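Local coordinates for thiamine-binding periplasmic protein (Escherichia coli, PDB 2QRY), which binds thiamine, thiamine phosphate and thiamine diphosphate with high affinity in the periplasm and serves the ABC transporter ThiBPQ in their import, at residues A[132-137]-A[233-238]; A[154-159]-A[187-192]; A[174-179]-A[306-311]; A[23-28]-A[53-58]. One frame throughout, in Å; residues are numbered along the deposited sequence.

Contact 1 of 4, residues A[132-137]-A[233-238]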
loop_
_atom_site.group_PDB
_atom_site.type_symbol
_atom_site.label_atom_id
_atom_site.label_comp_id
_atom_site.label_asym_id
_atom_site.label_seq_id
_atom_site.Cartn_x
_atom_site.Cartn_y
_atom_site.Cartn_z
ATOM N N TYR A 132 3.105 12.613 -11.355
ATOM C CA TYR A 132 2.878 13.255 -12.650
ATOM C C TYR A 132 4.159 13.245 -13.486
ATOM O O TYR A 132 5.230 12.867 -13.003
ATOM C CB TYR A 132 2.407 14.704 -12.477
ATOM C CG TYR A 132 3.422 15.607 -11.812
ATOM C CD1 TYR A 132 3.585 15.604 -10.426
ATOM C CD2 TYR A 132 4.250 16.437 -12.573
ATOM C CE1 TYR A 132 4.557 16.410 -9.810
ATOM C CE2 TYR A 132 5.228 17.243 -11.969
ATOM C CZ TYR A 132 5.370 17.222 -10.592
ATOM O OH TYR A 132 6.318 18.008 -9.999
ATOM N N ASP A 133 4.035 13.679 -14.736
ATOM C CA ASP A 133 5.160 13.737 -15.664
ATOM C C ASP A 133 5.585 15.201 -15.792
ATOM O O ASP A 133 4.863 16.005 -16.384
ATOM C CB ASP A 133 4.723 13.213 -17.036
ATOM C CG ASP A 133 5.888 13.034 -17.999
ATOM O OD1 ASP A 133 6.847 13.839 -17.953
ATOM O OD2 ASP A 133 5.828 12.087 -18.815
ATOM N N LYS A 134 6.747 15.547 -15.246
ATOM C CA LYS A 134 7.223 16.925 -15.311
ATOM C C LYS A 134 7.369 17.437 -16.738
ATOM O O LYS A 134 7.361 18.645 -16.966
ATOM C CB LYS A 134 8.555 17.070 -14.574
ATOM C CG LYS A 134 8.445 16.911 -13.070
ATOM C CD LYS A 134 9.814 16.962 -12.414
ATOM C CE LYS A 134 10.678 15.791 -12.851
ATOM N NZ LYS A 134 12.017 15.816 -12.202
ATOM N N ASN A 135 7.513 16.527 -17.696
ATOM C CA ASN A 135 7.640 16.933 -19.091
ATOM C C ASN A 135 6.273 17.283 -19.656
ATOM O O ASN A 135 6.179 17.976 -20.667
ATOM C CB ASN A 135 8.244 15.817 -19.957
ATOM C CG ASN A 135 9.696 15.534 -19.629
ATOM O OD1 ASN A 135 10.449 16.435 -19.254
ATOM N ND2 ASN A 135 10.104 14.278 -19.789
ATOM N N LYS A 136 5.218 16.802 -19.006
ATOM C CA LYS A 136 3.857 17.049 -19.477
ATOM C C LYS A 136 3.048 17.985 -18.583
ATOM O O LYS A 136 2.096 18.611 -19.037
ATOM C CB LYS A 136 3.105 15.722 -19.617
ATOM C CG LYS A 136 3.643 14.773 -20.683
ATOM C CD LYS A 136 2.868 13.459 -20.628
ATOM C CE LYS A 136 2.939 12.670 -21.931
ATOM N NZ LYS A 136 4.293 12.145 -22.241
ATOM N N LEU A 137 3.416 18.071 -17.312
ATOM C CA LEU A 137 2.710 18.936 -16.379
ATOM C C LEU A 137 3.711 19.933 -15.804
ATOM O O LEU A 137 4.546 19.593 -14.963
ATOM C CB LEU A 137 2.084 18.108 -15.257
ATOM C CG LEU A 137 0.946 18.755 -14.471
ATOM C CD1 LEU A 137 0.627 17.891 -13.259
ATOM C CD2 LEU A 137 1.341 20.155 -14.031
ATOM N N ASN A 233 12.007 12.160 -15.069
ATOM C CA ASN A 233 10.973 13.111 -15.452
ATOM C C ASN A 233 9.689 12.917 -14.628
ATOM O O ASN A 233 8.848 13.816 -14.560
ATOM C CB ASN A 233 10.671 12.997 -16.952
ATOM C CG ASN A 233 10.240 11.601 -17.361
ATOM O OD1 ASN A 233 10.984 10.632 -17.188
ATOM N ND2 ASN A 233 9.031 11.491 -17.910
ATOM N N TYR A 234 9.535 11.752 -13.997
ATOM C CA TYR A 234 8.348 11.512 -13.180
ATOM C C TYR A 234 8.600 11.979 -11.759
ATOM O O TYR A 234 9.699 11.832 -11.239
ATOM C CB TYR A 234 7.960 10.030 -13.169
ATOM C CG TYR A 234 7.484 9.531 -14.508
ATOM C CD1 TYR A 234 8.326 8.786 -15.341
ATOM C CD2 TYR A 234 6.218 9.869 -14.982
ATOM C CE1 TYR A 234 7.919 8.401 -16.612
ATOM C CE2 TYR A 234 5.799 9.492 -16.259
ATOM C CZ TYR A 234 6.654 8.763 -17.067
ATOM O OH TYR A 234 6.253 8.429 -18.338
ATOM N N ALA A 235 7.577 12.546 -11.132
ATOM C CA ALA A 235 7.714 13.040 -9.776
ATOM C C ALA A 235 6.432 12.913 -8.974
ATOM O O ALA A 235 5.337 12.838 -9.526
ATOM C CB ALA A 235 8.161 14.494 -9.803
ATOM N N ALA A 236 6.593 12.883 -7.657
ATOM C CA ALA A 236 5.477 12.799 -6.730
ATOM C C ALA A 236 5.346 14.197 -6.144
ATOM O O ALA A 236 6.302 14.722 -5.568
ATOM C CB ALA A 236 5.781 11.788 -5.627
ATOM N N ALA A 237 4.172 14.800 -6.295
ATOM C CA ALA A 237 3.944 16.151 -5.789
ATOM C C ALA A 237 3.905 16.175 -4.267
ATOM O O ALA A 237 3.158 15.427 -3.638
ATOM C CB ALA A 237 2.658 16.708 -6.359
ATOM N N ASN A 238 4.732 17.034 -3.682
ATOM C CA ASN A 238 4.818 17.174 -2.233
ATOM C C ASN A 238 3.787 18.213 -1.787
ATOM O O ASN A 238 3.946 19.403 -2.056
ATOM C CB ASN A 238 6.244 17.607 -1.858
ATOM C CG ASN A 238 6.530 17.502 -0.360
ATOM O OD1 ASN A 238 6.046 16.598 0.331
ATOM N ND2 ASN A 238 7.348 18.418 0.140
#

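Contact 2 of 4, residues A[154-159]-A[187-192]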
loop_
_atom_site.group_PDB
_atom_site.type_symbol
_atom_site.label_atom_id
_atom_site.label_comp_id
_atom_site.label_asym_id
_atom_site.label_seq_id
_atom_site.Cartn_x
_atom_site.Cartn_y
_atom_site.Cartn_z
ATOM N N TRP A 154 -6.805 19.518 -14.624
ATOM C CA TRP A 154 -5.903 18.389 -14.474
ATOM C C TRP A 154 -6.715 17.099 -14.534
ATOM O O TRP A 154 -7.822 17.032 -14.008
ATOM C CB TRP A 154 -5.166 18.454 -13.136
ATOM C CG TRP A 154 -4.232 19.601 -12.997
ATOM C CD1 TRP A 154 -3.283 20.003 -13.892
ATOM C CD2 TRP A 154 -4.134 20.490 -11.877
ATOM N NE1 TRP A 154 -2.599 21.091 -13.400
ATOM C CE2 TRP A 154 -3.103 21.410 -12.164
ATOM C CE3 TRP A 154 -4.820 20.599 -10.662
ATOM C CZ2 TRP A 154 -2.736 22.426 -11.277
ATOM C CZ3 TRP A 154 -4.460 21.610 -9.780
ATOM C CH2 TRP A 154 -3.424 22.511 -10.095
ATOM N N ARG A 155 -6.163 16.083 -15.186
ATOM C CA ARG A 155 -6.830 14.793 -15.298
ATOM C C ARG A 155 -6.276 13.925 -14.170
ATOM O O ARG A 155 -5.062 13.804 -14.007
ATOM C CB ARG A 155 -6.506 14.131 -16.639
ATOM C CG ARG A 155 -6.417 15.080 -17.819
ATOM C CD ARG A 155 -7.776 15.442 -18.373
ATOM N NE ARG A 155 -8.511 14.268 -18.837
ATOM C CZ ARG A 155 -8.011 13.337 -19.645
ATOM N NH1 ARG A 155 -6.759 13.435 -20.085
ATOM N NH2 ARG A 155 -8.767 12.310 -20.015
ATOM N N VAL A 156 -7.163 13.311 -13.401
ATOM C CA VAL A 156 -6.741 12.474 -12.293
ATOM C C VAL A 156 -7.321 11.067 -12.341
ATOM O O VAL A 156 -8.442 10.864 -12.790
ATOM C CB VAL A 156 -7.137 13.124 -10.948
ATOM C CG1 VAL A 156 -6.945 12.148 -9.809
ATOM C CG2 VAL A 156 -6.297 14.361 -10.709
ATOM N N ILE A 157 -6.532 10.103 -11.882
ATOM C CA ILE A 157 -6.960 8.711 -11.800
ATOM C C ILE A 157 -6.544 8.182 -10.422
ATOM O O ILE A 157 -5.443 8.464 -9.953
ATOM C CB ILE A 157 -6.309 7.838 -12.909
ATOM C CG1 ILE A 157 -6.972 8.139 -14.257
ATOM C CG2 ILE A 157 -6.476 6.356 -12.588
ATOM C CD1 ILE A 157 -6.372 7.395 -15.435
ATOM N N TYR A 158 -7.424 7.442 -9.760
ATOM C CA TYR A 158 -7.078 6.879 -8.458
ATOM C C TYR A 158 -7.792 5.550 -8.252
ATOM O O TYR A 158 -8.538 5.108 -9.126
ATOM C CB TYR A 158 -7.398 7.874 -7.331
ATOM C CG TYR A 158 -8.864 8.205 -7.172
ATOM C CD1 TYR A 158 -9.683 7.449 -6.337
ATOM C CD2 TYR A 158 -9.436 9.271 -7.868
ATOM C CE1 TYR A 158 -11.038 7.744 -6.198
ATOM C CE2 TYR A 158 -10.791 9.569 -7.734
ATOM C CZ TYR A 158 -11.582 8.804 -6.902
ATOM O OH TYR A 158 -12.920 9.090 -6.779
ATOM N N GLN A 159 -7.559 4.906 -7.112
ATOM C CA GLN A 159 -8.163 3.601 -6.841
ATOM C C GLN A 159 -9.372 3.596 -5.918
ATOM O O GLN A 159 -9.574 4.503 -5.110
ATOM C CB GLN A 159 -7.117 2.637 -6.269
ATOM C CG GLN A 159 -5.805 2.584 -7.037
ATOM C CD GLN A 159 -4.964 3.821 -6.812
ATOM O OE1 GLN A 159 -4.890 4.333 -5.702
ATOM N NE2 GLN A 159 -4.319 4.302 -7.862
ATOM N N GLN A 187 -16.975 15.955 -4.727
ATOM C CA GLN A 187 -17.714 16.314 -5.936
ATOM C C GLN A 187 -16.820 17.116 -6.882
ATOM O O GLN A 187 -16.871 16.936 -8.096
ATOM C CB GLN A 187 -18.967 17.118 -5.591
ATOM C CG GLN A 187 -20.023 16.287 -4.884
ATOM C CD GLN A 187 -21.245 17.090 -4.493
ATOM O OE1 GLN A 187 -21.881 17.727 -5.336
ATOM N NE2 GLN A 187 -21.585 17.059 -3.208
ATOM N N LYS A 188 -15.986 17.985 -6.316
ATOM C CA LYS A 188 -15.072 18.796 -7.110
ATOM C C LYS A 188 -13.986 17.930 -7.735
ATOM O O LYS A 188 -13.588 18.165 -8.877
ATOM C CB LYS A 188 -14.419 19.885 -6.250
ATOM C CG LYS A 188 -15.378 20.945 -5.732
ATOM C CD LYS A 188 -14.655 21.925 -4.813
ATOM C CE LYS A 188 -15.608 22.971 -4.241
ATOM N NZ LYS A 188 -14.912 23.837 -3.242
ATOM N N LEU A 189 -13.506 16.933 -6.990
ATOM C CA LEU A 189 -12.467 16.048 -7.510
ATOM C C LEU A 189 -13.038 15.146 -8.604
ATOM O O LEU A 189 -12.336 14.781 -9.541
ATOM C CB LEU A 189 -11.877 15.172 -6.397
ATOM C CG LEU A 189 -10.356 14.952 -6.427
ATOM C CD1 LEU A 189 -9.966 13.874 -5.420
ATOM C CD2 LEU A 189 -9.907 14.547 -7.820
ATOM N N ALA A 190 -14.311 14.784 -8.472
ATOM C CA ALA A 190 -14.965 13.919 -9.453
ATOM C C ALA A 190 -14.946 14.531 -10.853
ATOM O O ALA A 190 -14.891 13.809 -11.848
ATOM C CB ALA A 190 -16.410 13.633 -9.024
ATOM N N LYS A 191 -14.982 15.861 -10.926
ATOM C CA LYS A 191 -14.971 16.563 -12.214
ATOM C C LYS A 191 -13.624 16.461 -12.921
ATOM O O LYS A 191 -13.530 16.673 -14.128
ATOM C CB LYS A 191 -15.312 18.044 -12.021
ATOM C CG LYS A 191 -16.702 18.319 -11.482
ATOM C CD LYS A 191 -16.838 19.796 -11.131
ATOM C CE LYS A 191 -18.145 20.087 -10.413
ATOM N NZ LYS A 191 -18.123 21.453 -9.817
ATOM N N LYS A 192 -12.576 16.153 -12.169
ATOM C CA LYS A 192 -11.252 16.034 -12.764
ATOM C C LYS A 192 -10.847 14.570 -12.876
ATOM O O LYS A 192 -9.739 14.253 -13.310
ATOM C CB LYS A 192 -10.228 16.797 -11.918
ATOM C CG LYS A 192 -10.615 18.246 -11.657
ATOM C CD LYS A 192 -9.575 18.968 -10.813
ATOM C CE LYS A 192 -10.081 20.348 -10.426
ATOM N NZ LYS A 192 -9.178 21.022 -9.460
#

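Contact 3 of 4, residues A[174-179]-A[306-311]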
loop_
_atom_site.group_PDB
_atom_site.type_symbol
_atom_site.label_atom_id
_atom_site.label_comp_id
_atom_site.label_asym_id
_atom_site.label_seq_id
_atom_site.Cartn_x
_atom_site.Cartn_y
_atom_site.Cartn_z
HETATM N N MSE A 174 -8.004 12.602 2.214
HETATM C CA MSE A 174 -8.989 13.644 1.965
HETATM C C MSE A 174 -9.760 13.956 3.257
HETATM O O MSE A 174 -10.077 15.113 3.543
HETATM C CB MSE A 174 -9.973 13.185 0.891
HETATM C CG MSE A 174 -9.417 13.162 -0.526
HETATM SE SE MSE A 174 -9.424 14.923 -1.334
HETATM C CE MSE A 174 -11.282 14.990 -1.901
ATOM N N GLN A 175 -10.064 12.917 4.029
ATOM C CA GLN A 175 -10.802 13.081 5.278
ATOM C C GLN A 175 -10.005 13.942 6.270
ATOM O O GLN A 175 -10.564 14.790 6.969
ATOM C CB GLN A 175 -11.101 11.711 5.896
ATOM C CG GLN A 175 -12.015 11.777 7.091
ATOM C CD GLN A 175 -13.415 12.228 6.726
ATOM O OE1 GLN A 175 -14.111 12.816 7.543
ATOM N NE2 GLN A 175 -13.840 11.938 5.500
ATOM N N LYS A 176 -8.698 13.712 6.328
ATOM C CA LYS A 176 -7.830 14.479 7.205
ATOM C C LYS A 176 -7.862 15.948 6.784
ATOM O O LYS A 176 -7.964 16.846 7.619
ATOM C CB LYS A 176 -6.386 13.976 7.099
ATOM C CG LYS A 176 -6.074 12.709 7.869
ATOM C CD LYS A 176 -6.058 12.961 9.364
ATOM C CE LYS A 176 -5.590 11.731 10.115
ATOM N NZ LYS A 176 -5.547 11.941 11.582
ATOM N N VAL A 177 -7.788 16.174 5.478
ATOM C CA VAL A 177 -7.754 17.514 4.924
ATOM C C VAL A 177 -9.077 18.294 4.911
ATOM O O VAL A 177 -9.078 19.507 5.135
ATOM C CB VAL A 177 -7.149 17.465 3.493
ATOM C CG1 VAL A 177 -7.188 18.839 2.838
ATOM C CG2 VAL A 177 -5.718 16.952 3.567
ATOM N N TYR A 178 -10.199 17.619 4.672
ATOM C CA TYR A 178 -11.481 18.317 4.624
ATOM C C TYR A 178 -12.473 18.056 5.747
ATOM O O TYR A 178 -13.422 18.821 5.919
ATOM C CB TYR A 178 -12.182 18.043 3.297
ATOM C CG TYR A 178 -11.549 18.748 2.129
ATOM C CD1 TYR A 178 -10.502 18.168 1.416
ATOM C CD2 TYR A 178 -11.983 20.017 1.750
ATOM C CE1 TYR A 178 -9.905 18.834 0.356
ATOM C CE2 TYR A 178 -11.390 20.694 0.696
ATOM C CZ TYR A 178 -10.355 20.100 0.003
ATOM O OH TYR A 178 -9.785 20.782 -1.047
ATOM N N GLY A 179 -12.273 16.989 6.507
ATOM C CA GLY A 179 -13.203 16.691 7.582
ATOM C C GLY A 179 -14.620 16.507 7.061
ATOM O O GLY A 179 -14.842 15.820 6.062
ATOM N N LEU A 306 0.588 12.069 8.172
ATOM C CA LEU A 306 -0.796 11.989 8.632
ATOM C C LEU A 306 -1.248 10.543 8.761
ATOM O O LEU A 306 -0.969 9.718 7.888
ATOM C CB LEU A 306 -1.722 12.706 7.649
ATOM C CG LEU A 306 -1.487 14.195 7.400
ATOM C CD1 LEU A 306 -2.349 14.648 6.245
ATOM C CD2 LEU A 306 -1.804 14.990 8.665
ATOM N N GLU A 307 -1.970 10.247 9.841
ATOM C CA GLU A 307 -2.455 8.895 10.084
ATOM C C GLU A 307 -3.606 8.834 11.093
ATOM O O GLU A 307 -3.642 9.595 12.064
ATOM C CB GLU A 307 -1.289 8.027 10.577
ATOM C CG GLU A 307 -1.649 6.593 10.947
ATOM C CD GLU A 307 -0.472 5.834 11.554
ATOM O OE1 GLU A 307 0.159 6.367 12.487
ATOM O OE2 GLU A 307 -0.173 4.704 11.108
ATOM N N PHE A 308 -4.560 7.941 10.832
ATOM C CA PHE A 308 -5.684 7.711 11.735
ATOM C C PHE A 308 -5.280 6.464 12.492
ATOM O O PHE A 308 -4.439 5.706 12.018
ATOM C CB PHE A 308 -6.969 7.392 10.977
ATOM C CG PHE A 308 -7.691 8.589 10.468
ATOM C CD1 PHE A 308 -7.776 8.831 9.097
ATOM C CD2 PHE A 308 -8.302 9.474 11.352
ATOM C CE1 PHE A 308 -8.463 9.943 8.613
ATOM C CE2 PHE A 308 -8.994 10.591 10.881
ATOM C CZ PHE A 308 -9.075 10.826 9.509
ATOM N N THR A 309 -5.867 6.242 13.662
ATOM C CA THR A 309 -5.553 5.040 14.421
ATOM C C THR A 309 -6.378 3.937 13.774
ATOM O O THR A 309 -7.400 4.216 13.153
ATOM C CB THR A 309 -5.969 5.166 15.898
ATOM O OG1 THR A 309 -7.399 5.146 15.996
ATOM C CG2 THR A 309 -5.438 6.473 16.487
ATOM N N PRO A 310 -5.936 2.674 13.894
ATOM C CA PRO A 310 -6.698 1.579 13.290
ATOM C C PRO A 310 -8.147 1.581 13.752
ATOM O O PRO A 310 -9.046 1.219 13.000
ATOM C CB PRO A 310 -5.936 0.343 13.752
ATOM C CG PRO A 310 -4.518 0.835 13.760
ATOM C CD PRO A 310 -4.663 2.178 14.446
ATOM N N ALA A 311 -8.368 2.005 14.990
ATOM C CA ALA A 311 -9.715 2.045 15.544
ATOM C C ALA A 311 -10.574 3.102 14.859
ATOM O O ALA A 311 -11.744 2.862 14.549
ATOM C CB ALA A 311 -9.657 2.318 17.049
#

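Contact 4 of 4, residues A[23-28]-A[53-58]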
loop_
_atom_site.group_PDB
_atom_site.type_symbol
_atom_site.label_atom_id
_atom_site.label_comp_id
_atom_site.label_asym_id
_atom_site.label_seq_id
_atom_site.Cartn_x
_atom_site.Cartn_y
_atom_site.Cartn_z
ATOM N N PRO A 23 6.672 -29.223 1.864
ATOM C CA PRO A 23 5.409 -28.721 2.411
ATOM C C PRO A 23 5.148 -27.344 1.793
ATOM O O PRO A 23 6.088 -26.592 1.531
ATOM C CB PRO A 23 5.686 -28.650 3.909
ATOM C CG PRO A 23 7.161 -28.370 3.963
ATOM C CD PRO A 23 7.705 -29.305 2.911
ATOM N N VAL A 24 3.882 -27.016 1.555
ATOM C CA VAL A 24 3.525 -25.738 0.942
ATOM C C VAL A 24 3.114 -24.656 1.941
ATOM O O VAL A 24 2.472 -24.931 2.955
ATOM C CB VAL A 24 2.364 -25.915 -0.059
ATOM C CG1 VAL A 24 2.119 -24.612 -0.811
ATOM C CG2 VAL A 24 2.674 -27.039 -1.026
ATOM N N LEU A 25 3.497 -23.420 1.645
ATOM C CA LEU A 25 3.143 -22.285 2.486
ATOM C C LEU A 25 2.453 -21.299 1.541
ATOM O O LEU A 25 3.097 -20.640 0.719
ATOM C CB LEU A 25 4.403 -21.676 3.114
ATOM C CG LEU A 25 4.300 -20.797 4.372
ATOM C CD1 LEU A 25 4.025 -19.362 4.007
ATOM C CD2 LEU A 25 3.231 -21.345 5.289
ATOM N N THR A 26 1.132 -21.228 1.646
ATOM C CA THR A 26 0.325 -20.363 0.794
ATOM C C THR A 26 0.235 -18.939 1.322
ATOM O O THR A 26 -0.234 -18.710 2.432
ATOM C CB THR A 26 -1.095 -20.945 0.641
ATOM O OG1 THR A 26 -1.003 -22.233 0.020
ATOM C CG2 THR A 26 -1.969 -20.040 -0.216
ATOM N N VAL A 27 0.681 -17.984 0.513
ATOM C CA VAL A 27 0.660 -16.584 0.915
ATOM C C VAL A 27 -0.179 -15.678 0.002
ATOM O O VAL A 27 0.227 -15.380 -1.124
ATOM C CB VAL A 27 2.096 -16.010 0.964
ATOM C CG1 VAL A 27 2.062 -14.556 1.435
ATOM C CG2 VAL A 27 2.972 -16.863 1.887
ATOM N N TYR A 28 -1.339 -15.241 0.494
ATOM C CA TYR A 28 -2.203 -14.337 -0.263
ATOM C C TYR A 28 -1.560 -12.948 -0.322
ATOM O O TYR A 28 -1.068 -12.445 0.685
ATOM C CB TYR A 28 -3.572 -14.196 0.408
ATOM C CG TYR A 28 -4.534 -15.343 0.201
ATOM C CD1 TYR A 28 -4.178 -16.468 -0.544
ATOM C CD2 TYR A 28 -5.815 -15.292 0.742
ATOM C CE1 TYR A 28 -5.079 -17.512 -0.742
ATOM C CE2 TYR A 28 -6.722 -16.321 0.549
ATOM C CZ TYR A 28 -6.350 -17.428 -0.192
ATOM O OH TYR A 28 -7.256 -18.446 -0.381
ATOM N N CYS A 53 10.766 -25.802 1.699
ATOM C CA CYS A 53 9.315 -25.774 1.534
ATOM C C CYS A 53 9.010 -25.088 0.215
ATOM O O CYS A 53 9.905 -24.544 -0.427
ATOM C CB CYS A 53 8.650 -24.975 2.656
ATOM S SG CYS A 53 8.804 -23.187 2.450
ATOM N N GLU A 54 7.748 -25.111 -0.190
ATOM C CA GLU A 54 7.366 -24.453 -1.427
ATOM C C GLU A 54 6.514 -23.240 -1.097
ATOM O O GLU A 54 5.348 -23.377 -0.724
ATOM C CB GLU A 54 6.587 -25.398 -2.345
ATOM C CG GLU A 54 6.186 -24.739 -3.660
ATOM C CD GLU A 54 5.510 -25.691 -4.631
ATOM O OE1 GLU A 54 4.510 -26.333 -4.245
ATOM O OE2 GLU A 54 5.978 -25.788 -5.787
ATOM N N LEU A 55 7.110 -22.057 -1.214
ATOM C CA LEU A 55 6.398 -20.815 -0.943
ATOM C C LEU A 55 5.502 -20.521 -2.134
ATOM O O LEU A 55 5.988 -20.320 -3.247
ATOM C CB LEU A 55 7.375 -19.655 -0.756
ATOM C CG LEU A 55 6.716 -18.329 -0.375
ATOM C CD1 LEU A 55 6.193 -18.421 1.051
ATOM C CD2 LEU A 55 7.719 -17.202 -0.502
ATOM N N LYS A 56 4.196 -20.491 -1.900
ATOM C CA LYS A 56 3.251 -20.237 -2.976
ATOM C C LYS A 56 2.586 -18.873 -2.817
ATOM O O LYS A 56 1.640 -18.717 -2.044
ATOM C CB LYS A 56 2.204 -21.352 -3.004
ATOM C CG LYS A 56 1.603 -21.598 -4.368
ATOM C CD LYS A 56 0.969 -22.981 -4.447
ATOM C CE LYS A 56 2.021 -24.089 -4.334
ATOM N NZ LYS A 56 1.426 -25.453 -4.492
ATOM N N LEU A 57 3.104 -17.890 -3.548
ATOM C CA LEU A 57 2.586 -16.527 -3.511
ATOM C C LEU A 57 1.439 -16.367 -4.496
ATOM O O LEU A 57 1.627 -16.441 -5.707
ATOM C CB LEU A 57 3.700 -15.539 -3.844
ATOM C CG LEU A 57 4.676 -15.286 -2.697
ATOM C CD1 LEU A 57 5.935 -14.587 -3.216
ATOM C CD2 LEU A 57 3.978 -14.452 -1.628
ATOM N N VAL A 58 0.249 -16.134 -3.966
ATOM C CA VAL A 58 -0.932 -15.990 -4.794
ATOM C C VAL A 58 -1.406 -14.546 -4.899
ATOM O O VAL A 58 -1.887 -13.977 -3.917
ATOM C CB VAL A 58 -2.096 -16.839 -4.224
ATOM C CG1 VAL A 58 -3.268 -16.822 -5.178
ATOM C CG2 VAL A 58 -1.632 -18.265 -3.969
#

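Contact 1 of 4, residues A[132-137]-A[233-238]
D133 and Y234 face each other as a non-hydrogen-bonded pair of an antiparallel bridge, where the end of the long strand 121-133 meets the short strand 234-236. The neighbouring hydrogen-bonded pair, Y132 and A235, supplies both rungs: Y132 N donates to A235 O at 2.9 Å, and A235 N returns a bond to Y132 O. Past the strand the chain turns away, and K134 N still reaches N233 O at 2.8 Å.

The D133 side chain illustrates how one carboxylate can join a bridge to a turn. Its CB lies 4.0 Å from Y234 CE2. With CG anti to the backbone N (chi1 -171°), the carboxylate is carried over to N233. There OD1 receives a weak bond from N233 ND2 at 3.2 Å and, on its anti side, a shorter one from N135 N at 2.8 Å, which closes an Asx turn. OD2 lies near Y234 CE2, the carboxylate and ring planes standing 55° apart, and has a long salt bridge to K136 NZ. Were D133 an alanine, N233 ND2 would probably lose this acceptor and N135 N the carboxylate that closes the Asx turn.

On the other face of the sheet the Y132 ring lies against two alanines. Its CE1 rests 4.0 Å from A237 CB, while A237 N sits at the ring edge.

Contact 2 of 4, residues A[154-159]-A[187-192]
V156 N donates to K192 O at 2.7 Å, with an N-H...O angle of 152°, and this is the hydrogen bond that directly joins the two segments. The same carbonyl oxygen also lies 3.6 Å from R155 CA, in a C-H...O contact that adds to the hold on it.

K192 comes alongside the backbone of W154: its CB is 3.2 Å from W154 O, and CG and CD follow past the same oxygen at growing distance. With CG anti to its own carbonyl carbon (chi1 -53°) and the chain extended beyond, the ammonium group is delivered to carbonyls at and just past the end of helix 144-149, where NZ bonds to L147 O and S150 O.

The setting is a beta-alpha-beta crossover. Strand 156-159 leads through helices 165-178 and 182-190 to strand 193-197, which runs parallel to it in the same sheet, and K192 stands just before that second strand. The V156-K192 bond therefore lies at the start of the parallel pairing, which V156 and V194 carry on.

Behind it, the helix leans on the strand through apolar groups. V156 points toward the helical segment, and its CG1, anti to the backbone N (chi1 169°), meets L189 CD2 at 4.3 Å. L189 also packs on L147, so the helix 144-149 borders this small hydrophobic seam.

Contact 3 of 4, residues A[174-179]-A[306-311]
K176 lies across one face of the F308 ring, fastening the last turn of helix 165-178 to the link between strand 305-306 and helix 310-328. T309 is the N-cap of that second helix: its side chain caps a backbone N early in the helix and T309 N donates to E312 OE1, an exchange consistent with a capping box.

The aromatic interactions are of two kinds and share one face. In the CH-pi contact K176 CE stands 3.4 Å above the ring plane, over its centre, and only 3° off the normal from the centroid. In the cation-pi contact the ammonium atom NZ is 4.0 Å from the F308 centroid and 22° off the normal, still over the face. K176 CG already lies near F308 CE1, and the bend at chi2 (-71°) turns CD toward CZ and brings CE over the centre. W320 also meets the F308 ring.

The polar interaction uses the same tip: K176 NZ donates to E307 O at 3.1 Å, approaching from above the carbonyl plane and not along a lone pair. Cutting K176 back to an alanine is likely to strip the F308 face of its methylenes and ammonium group and to leave E307 O without this donor.

Apolar contacts complete the surface patch. K176 CB touches L306 CD1 at 4.2 Å, and L306 itself is tied by backbone bonds to H243 and L245. One residue earlier in the helix, Q175 CG meets the ring obliquely, 3.9 Å from F308 CZ.

Contact 4 of 4, residues A[23-28]-A[53-58]
The L25 and L55 side chains run abreast, CD1 against CD1, on adjacent parallel strands that form the first beta-alpha-beta unit of this solute-binding protein, with helices 31-34 and 40-48 in the connection. Five backbone bonds join segments 23-28 and 53-58, four of them between the strands themselves, the straightest running from V27 N to K56 O at 2.8 Å.

On the face of L25, V27, L55 and L57 the contacts are apolar and interlocked. L55 CD1 sits between L25 CD1 (3.8 Å) and V27 CG2 (3.7 Å), the L55 chain slanting across V27. V27 and L57 run alongside each other, V27 CB meeting L57 CD2 at 3.6 Å. Helices 40-48 and 259-269 cover L55 through F47 and F265.

The other face is mixed in character. T26 CG2 and V58 CG2 brush past each other, and the Y28 ring, whose hydroxyl bonds to E73, comes obliquely to V58 CB. Near the strand starts V24 lies alongside E54, while K56, bent at chi3 (-66°), crosses V24 and brings CE to 3.6 Å from V24 CG1. That bend returns K56 NZ to E54 OE1, a salt bridge of 3.2 Å.

Contact 2 is the buried one of the set, contact 3 lies at the surface, and contacts 1 and 4 are partly buried. Contacts 1, 2 and 4 all reach one large mixed sheet, but contact 4 sits on the opposite side of the chain's centre from the other three. Backbone bonding dominates contact 4, two parallel strands, and thins to an antiparallel strand end followed by an Asx turn in contact 1. A single backbone bond joins the segments of contact 2, and contact 3 relies on a lysine over a ring. Contact 2 touches both neighbours, through L137 CD2 and W154 NE1, and through L189 CD1 and selenomethionine M174 CE.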